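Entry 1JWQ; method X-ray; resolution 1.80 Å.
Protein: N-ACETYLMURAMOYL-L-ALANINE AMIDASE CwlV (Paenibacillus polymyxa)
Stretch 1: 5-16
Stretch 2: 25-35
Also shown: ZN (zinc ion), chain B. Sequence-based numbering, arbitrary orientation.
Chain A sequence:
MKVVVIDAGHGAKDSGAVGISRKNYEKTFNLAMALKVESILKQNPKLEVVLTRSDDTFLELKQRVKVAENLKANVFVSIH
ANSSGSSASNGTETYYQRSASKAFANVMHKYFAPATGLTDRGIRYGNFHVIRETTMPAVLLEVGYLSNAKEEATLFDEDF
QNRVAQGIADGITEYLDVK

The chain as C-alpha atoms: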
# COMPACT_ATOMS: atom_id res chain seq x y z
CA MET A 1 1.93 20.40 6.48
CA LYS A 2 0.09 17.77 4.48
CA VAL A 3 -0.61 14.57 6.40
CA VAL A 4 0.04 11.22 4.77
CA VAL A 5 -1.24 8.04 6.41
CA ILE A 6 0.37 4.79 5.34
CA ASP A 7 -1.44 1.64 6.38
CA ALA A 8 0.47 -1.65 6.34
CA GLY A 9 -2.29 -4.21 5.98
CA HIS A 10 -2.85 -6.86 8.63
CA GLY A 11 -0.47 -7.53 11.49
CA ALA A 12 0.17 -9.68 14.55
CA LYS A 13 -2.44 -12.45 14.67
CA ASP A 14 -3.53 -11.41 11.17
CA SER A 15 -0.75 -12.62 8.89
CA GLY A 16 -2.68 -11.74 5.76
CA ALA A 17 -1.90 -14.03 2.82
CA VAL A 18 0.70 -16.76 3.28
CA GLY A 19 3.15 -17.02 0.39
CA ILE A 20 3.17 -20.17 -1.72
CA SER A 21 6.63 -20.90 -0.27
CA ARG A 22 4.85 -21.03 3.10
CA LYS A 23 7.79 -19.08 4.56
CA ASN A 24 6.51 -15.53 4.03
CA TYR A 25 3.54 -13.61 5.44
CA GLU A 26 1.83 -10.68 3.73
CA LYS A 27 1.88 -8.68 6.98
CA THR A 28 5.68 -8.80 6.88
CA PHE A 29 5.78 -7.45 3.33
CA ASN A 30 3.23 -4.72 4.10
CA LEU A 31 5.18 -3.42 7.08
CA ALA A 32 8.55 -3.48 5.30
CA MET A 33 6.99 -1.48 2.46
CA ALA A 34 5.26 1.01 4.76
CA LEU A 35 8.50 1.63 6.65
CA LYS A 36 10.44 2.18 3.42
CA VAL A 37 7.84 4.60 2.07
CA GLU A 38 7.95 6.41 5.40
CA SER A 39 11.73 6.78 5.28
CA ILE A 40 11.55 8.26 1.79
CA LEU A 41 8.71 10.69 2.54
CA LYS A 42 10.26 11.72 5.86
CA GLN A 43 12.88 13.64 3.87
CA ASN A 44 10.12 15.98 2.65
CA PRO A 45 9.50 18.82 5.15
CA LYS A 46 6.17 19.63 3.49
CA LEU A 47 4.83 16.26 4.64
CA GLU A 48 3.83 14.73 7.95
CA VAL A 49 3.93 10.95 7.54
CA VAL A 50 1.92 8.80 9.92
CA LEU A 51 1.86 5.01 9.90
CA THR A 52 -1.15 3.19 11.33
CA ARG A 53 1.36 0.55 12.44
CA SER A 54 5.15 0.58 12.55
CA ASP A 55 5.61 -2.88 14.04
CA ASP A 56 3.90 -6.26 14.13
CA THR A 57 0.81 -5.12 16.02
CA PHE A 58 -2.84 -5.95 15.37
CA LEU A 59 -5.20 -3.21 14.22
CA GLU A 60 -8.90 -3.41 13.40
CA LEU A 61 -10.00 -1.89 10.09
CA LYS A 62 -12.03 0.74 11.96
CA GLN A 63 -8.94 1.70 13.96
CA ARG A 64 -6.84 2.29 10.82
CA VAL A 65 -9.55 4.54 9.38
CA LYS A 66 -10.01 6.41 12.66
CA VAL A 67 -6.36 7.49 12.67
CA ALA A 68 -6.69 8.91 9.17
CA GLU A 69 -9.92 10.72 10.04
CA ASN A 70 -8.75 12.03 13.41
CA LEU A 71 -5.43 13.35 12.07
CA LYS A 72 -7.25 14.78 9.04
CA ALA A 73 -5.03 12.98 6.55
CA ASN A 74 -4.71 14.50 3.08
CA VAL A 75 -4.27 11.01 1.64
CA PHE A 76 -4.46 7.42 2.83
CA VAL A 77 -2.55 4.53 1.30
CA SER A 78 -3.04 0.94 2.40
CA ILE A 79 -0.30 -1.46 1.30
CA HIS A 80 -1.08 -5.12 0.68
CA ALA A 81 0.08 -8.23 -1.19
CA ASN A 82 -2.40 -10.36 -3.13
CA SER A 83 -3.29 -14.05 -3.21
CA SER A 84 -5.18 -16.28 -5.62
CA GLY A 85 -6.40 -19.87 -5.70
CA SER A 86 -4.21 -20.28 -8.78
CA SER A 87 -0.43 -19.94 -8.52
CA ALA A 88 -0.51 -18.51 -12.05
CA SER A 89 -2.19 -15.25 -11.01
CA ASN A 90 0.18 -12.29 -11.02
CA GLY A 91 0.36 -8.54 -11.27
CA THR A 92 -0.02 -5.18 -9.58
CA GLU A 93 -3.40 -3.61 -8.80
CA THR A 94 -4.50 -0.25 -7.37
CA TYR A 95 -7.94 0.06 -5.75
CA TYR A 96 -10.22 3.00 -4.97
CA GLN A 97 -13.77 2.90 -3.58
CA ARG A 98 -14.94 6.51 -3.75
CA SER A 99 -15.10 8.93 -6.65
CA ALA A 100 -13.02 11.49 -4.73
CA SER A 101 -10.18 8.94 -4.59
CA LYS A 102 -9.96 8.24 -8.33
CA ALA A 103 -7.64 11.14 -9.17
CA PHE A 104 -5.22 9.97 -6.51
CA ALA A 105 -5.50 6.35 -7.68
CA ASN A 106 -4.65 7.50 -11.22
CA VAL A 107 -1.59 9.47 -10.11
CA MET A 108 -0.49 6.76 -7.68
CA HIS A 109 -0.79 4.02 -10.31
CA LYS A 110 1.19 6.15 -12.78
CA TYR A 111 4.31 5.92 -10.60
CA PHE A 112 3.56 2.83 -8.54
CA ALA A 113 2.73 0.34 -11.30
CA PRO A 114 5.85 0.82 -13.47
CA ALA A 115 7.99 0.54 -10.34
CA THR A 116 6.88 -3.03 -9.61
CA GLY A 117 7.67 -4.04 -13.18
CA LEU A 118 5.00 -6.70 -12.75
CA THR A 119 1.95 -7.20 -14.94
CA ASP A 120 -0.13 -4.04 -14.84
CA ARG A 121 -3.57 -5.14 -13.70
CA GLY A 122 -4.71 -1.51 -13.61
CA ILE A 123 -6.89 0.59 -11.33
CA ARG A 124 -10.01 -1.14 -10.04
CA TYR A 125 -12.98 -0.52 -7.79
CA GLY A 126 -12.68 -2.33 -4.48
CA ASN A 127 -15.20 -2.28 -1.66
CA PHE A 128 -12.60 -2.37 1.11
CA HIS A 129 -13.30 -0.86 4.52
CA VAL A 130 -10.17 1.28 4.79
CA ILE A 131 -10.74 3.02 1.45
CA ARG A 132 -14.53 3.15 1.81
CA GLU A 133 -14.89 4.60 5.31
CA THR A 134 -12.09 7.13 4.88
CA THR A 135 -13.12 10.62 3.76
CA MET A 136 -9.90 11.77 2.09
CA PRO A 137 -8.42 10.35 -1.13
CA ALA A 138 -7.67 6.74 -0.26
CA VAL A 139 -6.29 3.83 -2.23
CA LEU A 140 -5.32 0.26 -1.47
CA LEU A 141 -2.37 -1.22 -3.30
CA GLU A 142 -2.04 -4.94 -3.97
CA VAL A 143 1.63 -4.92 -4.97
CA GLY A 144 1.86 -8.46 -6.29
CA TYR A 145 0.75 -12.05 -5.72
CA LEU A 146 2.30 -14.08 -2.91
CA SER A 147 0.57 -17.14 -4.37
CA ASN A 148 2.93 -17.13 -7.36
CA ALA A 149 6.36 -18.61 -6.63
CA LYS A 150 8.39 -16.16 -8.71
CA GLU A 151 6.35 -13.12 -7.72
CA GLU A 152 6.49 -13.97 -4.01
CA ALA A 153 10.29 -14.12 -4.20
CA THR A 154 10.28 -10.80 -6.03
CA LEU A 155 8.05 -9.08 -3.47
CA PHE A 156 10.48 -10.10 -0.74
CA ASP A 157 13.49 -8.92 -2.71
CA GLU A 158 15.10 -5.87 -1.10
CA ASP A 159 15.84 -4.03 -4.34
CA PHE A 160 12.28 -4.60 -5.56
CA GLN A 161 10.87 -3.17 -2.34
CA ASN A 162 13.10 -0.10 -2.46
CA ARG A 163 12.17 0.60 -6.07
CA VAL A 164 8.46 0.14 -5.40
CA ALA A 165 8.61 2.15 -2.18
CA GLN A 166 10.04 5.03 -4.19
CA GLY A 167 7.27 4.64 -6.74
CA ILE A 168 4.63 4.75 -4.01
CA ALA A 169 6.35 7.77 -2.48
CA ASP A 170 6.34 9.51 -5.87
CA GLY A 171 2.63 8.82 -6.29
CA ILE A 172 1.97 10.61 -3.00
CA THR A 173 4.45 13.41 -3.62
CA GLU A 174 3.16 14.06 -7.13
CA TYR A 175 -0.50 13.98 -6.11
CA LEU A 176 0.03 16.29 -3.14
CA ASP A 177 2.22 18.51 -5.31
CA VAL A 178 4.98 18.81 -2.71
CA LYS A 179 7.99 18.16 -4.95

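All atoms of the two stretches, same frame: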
# COMPACT_ATOMS: atom_id res chain seq x y z
N VAL A 5 -1.11 9.22 5.57
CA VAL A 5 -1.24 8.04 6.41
C VAL A 5 -0.96 6.81 5.57
O VAL A 5 -1.58 6.61 4.52
CB VAL A 5 -2.64 7.95 7.05
CG1 VAL A 5 -2.82 6.60 7.75
CG2 VAL A 5 -2.82 9.08 8.06
N ILE A 6 -0.00 6.01 6.02
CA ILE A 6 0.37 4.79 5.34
C ILE A 6 -0.07 3.65 6.23
O ILE A 6 0.32 3.56 7.39
CB ILE A 6 1.89 4.69 5.12
CG1 ILE A 6 2.39 5.92 4.36
CG2 ILE A 6 2.23 3.41 4.37
CD1 ILE A 6 1.85 6.05 2.95
N ASP A 7 -0.88 2.77 5.66
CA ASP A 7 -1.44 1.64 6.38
C ASP A 7 -0.90 0.31 5.87
O ASP A 7 -1.22 -0.10 4.75
CB ASP A 7 -2.96 1.69 6.25
CG ASP A 7 -3.64 0.51 6.89
OD1 ASP A 7 -4.38 -0.20 6.18
OD2 ASP A 7 -3.44 0.31 8.10
N ALA A 8 -0.08 -0.34 6.69
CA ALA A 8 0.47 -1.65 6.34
C ALA A 8 -0.61 -2.65 6.72
O ALA A 8 -0.89 -2.84 7.90
CB ALA A 8 1.74 -1.92 7.14
N GLY A 9 -1.22 -3.27 5.72
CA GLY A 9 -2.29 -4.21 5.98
C GLY A 9 -1.96 -5.34 6.93
O GLY A 9 -0.82 -5.82 6.99
N HIS A 10 -2.97 -5.75 7.70
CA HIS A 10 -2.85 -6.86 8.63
C HIS A 10 -1.87 -6.61 9.77
O HIS A 10 -1.55 -5.46 10.08
CB HIS A 10 -2.46 -8.11 7.84
CG HIS A 10 -3.25 -8.27 6.58
ND1 HIS A 10 -4.61 -8.54 6.59
CD2 HIS A 10 -2.91 -8.09 5.29
CE1 HIS A 10 -5.06 -8.51 5.35
NE2 HIS A 10 -4.06 -8.24 4.54
N GLY A 11 -1.41 -7.68 10.40
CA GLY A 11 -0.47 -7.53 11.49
C GLY A 11 -0.77 -8.42 12.68
O GLY A 11 -1.93 -8.73 12.97
N ALA A 12 0.29 -8.83 13.38
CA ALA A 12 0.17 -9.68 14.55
C ALA A 12 -0.58 -10.96 14.20
O ALA A 12 -0.17 -11.69 13.30
CB ALA A 12 -0.55 -8.93 15.67
N LYS A 13 -1.67 -11.24 14.92
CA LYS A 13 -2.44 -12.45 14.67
C LYS A 13 -2.94 -12.55 13.24
O LYS A 13 -3.20 -13.65 12.76
CB LYS A 13 -3.60 -12.55 15.66
CG LYS A 13 -4.59 -11.39 15.62
CD LYS A 13 -5.67 -11.58 16.68
CE LYS A 13 -6.69 -10.46 16.64
NZ LYS A 13 -7.74 -10.63 17.69
N ASP A 14 -3.08 -11.42 12.56
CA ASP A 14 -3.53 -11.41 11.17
C ASP A 14 -2.30 -11.37 10.28
O ASP A 14 -1.68 -10.33 10.09
CB ASP A 14 -4.41 -10.18 10.90
CG ASP A 14 -4.97 -10.17 9.48
OD1 ASP A 14 -4.83 -11.18 8.76
OD2 ASP A 14 -5.58 -9.14 9.09
N SER A 15 -1.93 -12.53 9.74
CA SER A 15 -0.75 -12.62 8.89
C SER A 15 -1.04 -12.19 7.46
O SER A 15 -0.13 -11.94 6.68
CB SER A 15 -0.24 -14.06 8.87
OG SER A 15 -1.21 -14.92 8.29
N GLY A 16 -2.32 -12.09 7.12
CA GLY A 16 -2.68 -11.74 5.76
C GLY A 16 -2.42 -13.00 4.96
O GLY A 16 -2.45 -14.10 5.51
N TYR A 25 4.87 -14.11 5.09
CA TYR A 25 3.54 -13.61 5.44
C TYR A 25 3.34 -12.24 4.81
O TYR A 25 4.26 -11.44 4.76
CB TYR A 25 3.40 -13.45 6.95
CG TYR A 25 3.25 -14.74 7.72
CD1 TYR A 25 3.62 -14.82 9.06
CD2 TYR A 25 2.69 -15.88 7.12
CE1 TYR A 25 3.45 -15.99 9.79
CE2 TYR A 25 2.52 -17.06 7.84
CZ TYR A 25 2.90 -17.10 9.18
OH TYR A 25 2.72 -18.27 9.89
N GLU A 26 2.13 -11.97 4.34
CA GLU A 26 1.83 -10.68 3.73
C GLU A 26 2.07 -9.53 4.71
O GLU A 26 2.57 -8.47 4.32
CB GLU A 26 0.38 -10.64 3.26
CG GLU A 26 -0.06 -9.29 2.70
CD GLU A 26 -1.56 -9.18 2.55
OE1 GLU A 26 -2.04 -8.06 2.29
OE2 GLU A 26 -2.25 -10.22 2.67
N LYS A 27 1.71 -9.73 5.98
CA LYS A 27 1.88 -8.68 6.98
C LYS A 27 3.32 -8.19 7.05
O LYS A 27 3.57 -7.00 7.28
CB LYS A 27 1.44 -9.17 8.37
CG LYS A 27 2.28 -10.30 8.95
CD LYS A 27 1.94 -10.54 10.42
CE LYS A 27 2.85 -11.60 11.04
NZ LYS A 27 2.63 -11.72 12.52
N THR A 28 4.26 -9.11 6.84
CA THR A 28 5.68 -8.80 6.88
C THR A 28 6.03 -7.89 5.71
O THR A 28 6.74 -6.89 5.87
CB THR A 28 6.51 -10.10 6.77
OG1 THR A 28 6.03 -11.03 7.75
CG2 THR A 28 7.98 -9.82 7.01
N PHE A 29 5.54 -8.24 4.53
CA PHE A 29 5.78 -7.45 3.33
C PHE A 29 5.17 -6.05 3.49
O PHE A 29 5.82 -5.05 3.20
CB PHE A 29 5.16 -8.13 2.11
CG PHE A 29 5.18 -7.28 0.86
CD1 PHE A 29 6.35 -7.13 0.13
CD2 PHE A 29 4.03 -6.62 0.43
CE1 PHE A 29 6.38 -6.33 -1.01
CE2 PHE A 29 4.05 -5.82 -0.70
CZ PHE A 29 5.23 -5.67 -1.43
N ASN A 30 3.92 -6.00 3.94
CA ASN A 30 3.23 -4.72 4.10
C ASN A 30 3.97 -3.76 5.01
O ASN A 30 4.10 -2.57 4.70
CB ASN A 30 1.81 -4.94 4.62
CG ASN A 30 0.95 -5.73 3.65
OD1 ASN A 30 1.25 -5.82 2.46
ND2 ASN A 30 -0.14 -6.31 4.16
N LEU A 31 4.46 -4.26 6.14
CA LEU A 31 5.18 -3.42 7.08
C LEU A 31 6.50 -2.93 6.49
O LEU A 31 6.81 -1.74 6.56
CB LEU A 31 5.45 -4.19 8.37
CG LEU A 31 6.22 -3.42 9.44
CD1 LEU A 31 5.45 -2.17 9.85
CD2 LEU A 31 6.44 -4.32 10.65
N ALA A 32 7.27 -3.84 5.90
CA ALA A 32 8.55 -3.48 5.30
C ALA A 32 8.35 -2.37 4.27
O ALA A 32 9.15 -1.44 4.18
CB ALA A 32 9.19 -4.71 4.64
N MET A 33 7.28 -2.48 3.48
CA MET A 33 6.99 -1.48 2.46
C MET A 33 6.60 -0.14 3.09
O MET A 33 7.09 0.91 2.69
CB MET A 33 5.86 -1.96 1.55
CG MET A 33 6.26 -3.10 0.62
SD MET A 33 7.67 -2.65 -0.41
CE MET A 33 7.10 -1.11 -1.09
N ALA A 34 5.71 -0.20 4.08
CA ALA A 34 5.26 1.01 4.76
C ALA A 34 6.44 1.75 5.39
O ALA A 34 6.53 2.98 5.29
CB ALA A 34 4.23 0.66 5.84
N LEU A 35 7.34 1.02 6.02
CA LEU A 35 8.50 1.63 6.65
C LEU A 35 9.43 2.28 5.62
O LEU A 35 9.99 3.34 5.87
CB LEU A 35 9.28 0.59 7.47
CG LEU A 35 8.52 0.01 8.67
CD1 LEU A 35 9.39 -1.01 9.37
CD2 LEU A 35 8.12 1.13 9.63
ZN ZN B . -4.06 -7.83 2.47
O HOH W 1 -4.40 -8.43 0.57
O HOH W 2 -6.32 -7.78 2.48

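The strongest link between the two stretches is the zinc ion. His10 NE2 lies 2.1 Å from ZN and Glu26 OE1 lies 2.0 Å from it, both distances typical of direct coordination. The oxygen of water 1 at 2.0 Å from ZN, that of water 2 at 2.2 Å from ZN, and one atom from elsewhere in the structure complete the ligand set. The 3.0 Å separation between His10 NE2 and Glu26 OE1 is therefore the spacing of two ligands on one metal, not a hydrogen bond.

The ligands are held by their neighbours. On the far side of the imidazole from the metal, His10 ND1 donates to Asp14 OD2 at 2.7 Å with an N-H...O angle of 160°, which fixes the ring and assigns its proton to ND1, leaving NE2 free for zinc. The other carboxylate oxygen, Asp14 OD1, accepts from Gly16 N at 3.1 Å. In the helix, Asn30 ND2 donates to Glu26 OE1 at 3.2 Å and 178°, one turn along. The same amide nitrogen also reaches across the interface: Asn30 ND2 to Gly9 O is 3.0 Å at 173°. Asn30 thus ties the metal-binding carboxylate to the backbone just after the strand, and its ND2 sits at the edge of the His10 ring, near the ring plane.

Lys27 supplies the other two hydrogen bonds between the stretches. Lys27 N donates to Ser15 O at 3.0 Å and 157°, joining the loop to the first turn of the helix. Ser15 O is also 3.3 Å from Glu26 N, but the angle there is too poor for a hydrogen bond. The Lys27 side chain leaves CA with chi1 at 65° (p) and then runs extended, all later torsions t, so that Lys27 NZ reaches Ala12 O at 2.9 Å. That carbonyl belongs to the type II' turn from Gly11 to Asp14, closed by Gly11 N to Asp14 O at 2.7 Å and Asp14 N to Gly11 O at 3.0 Å. Along the way the aliphatic chain packs on the loop, with Lys27 CB 3.8 Å from Gly11 N and Lys27 CD 3.6 Å from Asp14 O.

Gly16 suits the close approach of Glu26: an ideal CB would fall 2.6 Å from Glu26 OE2, a clash, and phi is positive (75°). Gly11 is a separate case, its backbone at phi/psi 137/149 itself calling for glycine.

Farther out, Tyr25 occupies the N-cap position, and Ser15 CB lies over one face of its ring, 3.8 Å from the centroid of Tyr25 and 15° off the normal, a CH-pi contact. Strand 5-8 and helix 26-35 run nearly antiparallel (158°), with axes approaching to 7.5 Å. Ala8, Ile6 and Ala34 pack in this gap: Ala8 CB lies 3.5 Å from the backbone atom Asn30 O and 3.8 Å from Ala34 CB, while Ile6 CG2 meets Ala34 CB at 3.7 Å. Asp7, between Ile6 and Ala8, points away. In all, 561 Å² is buried.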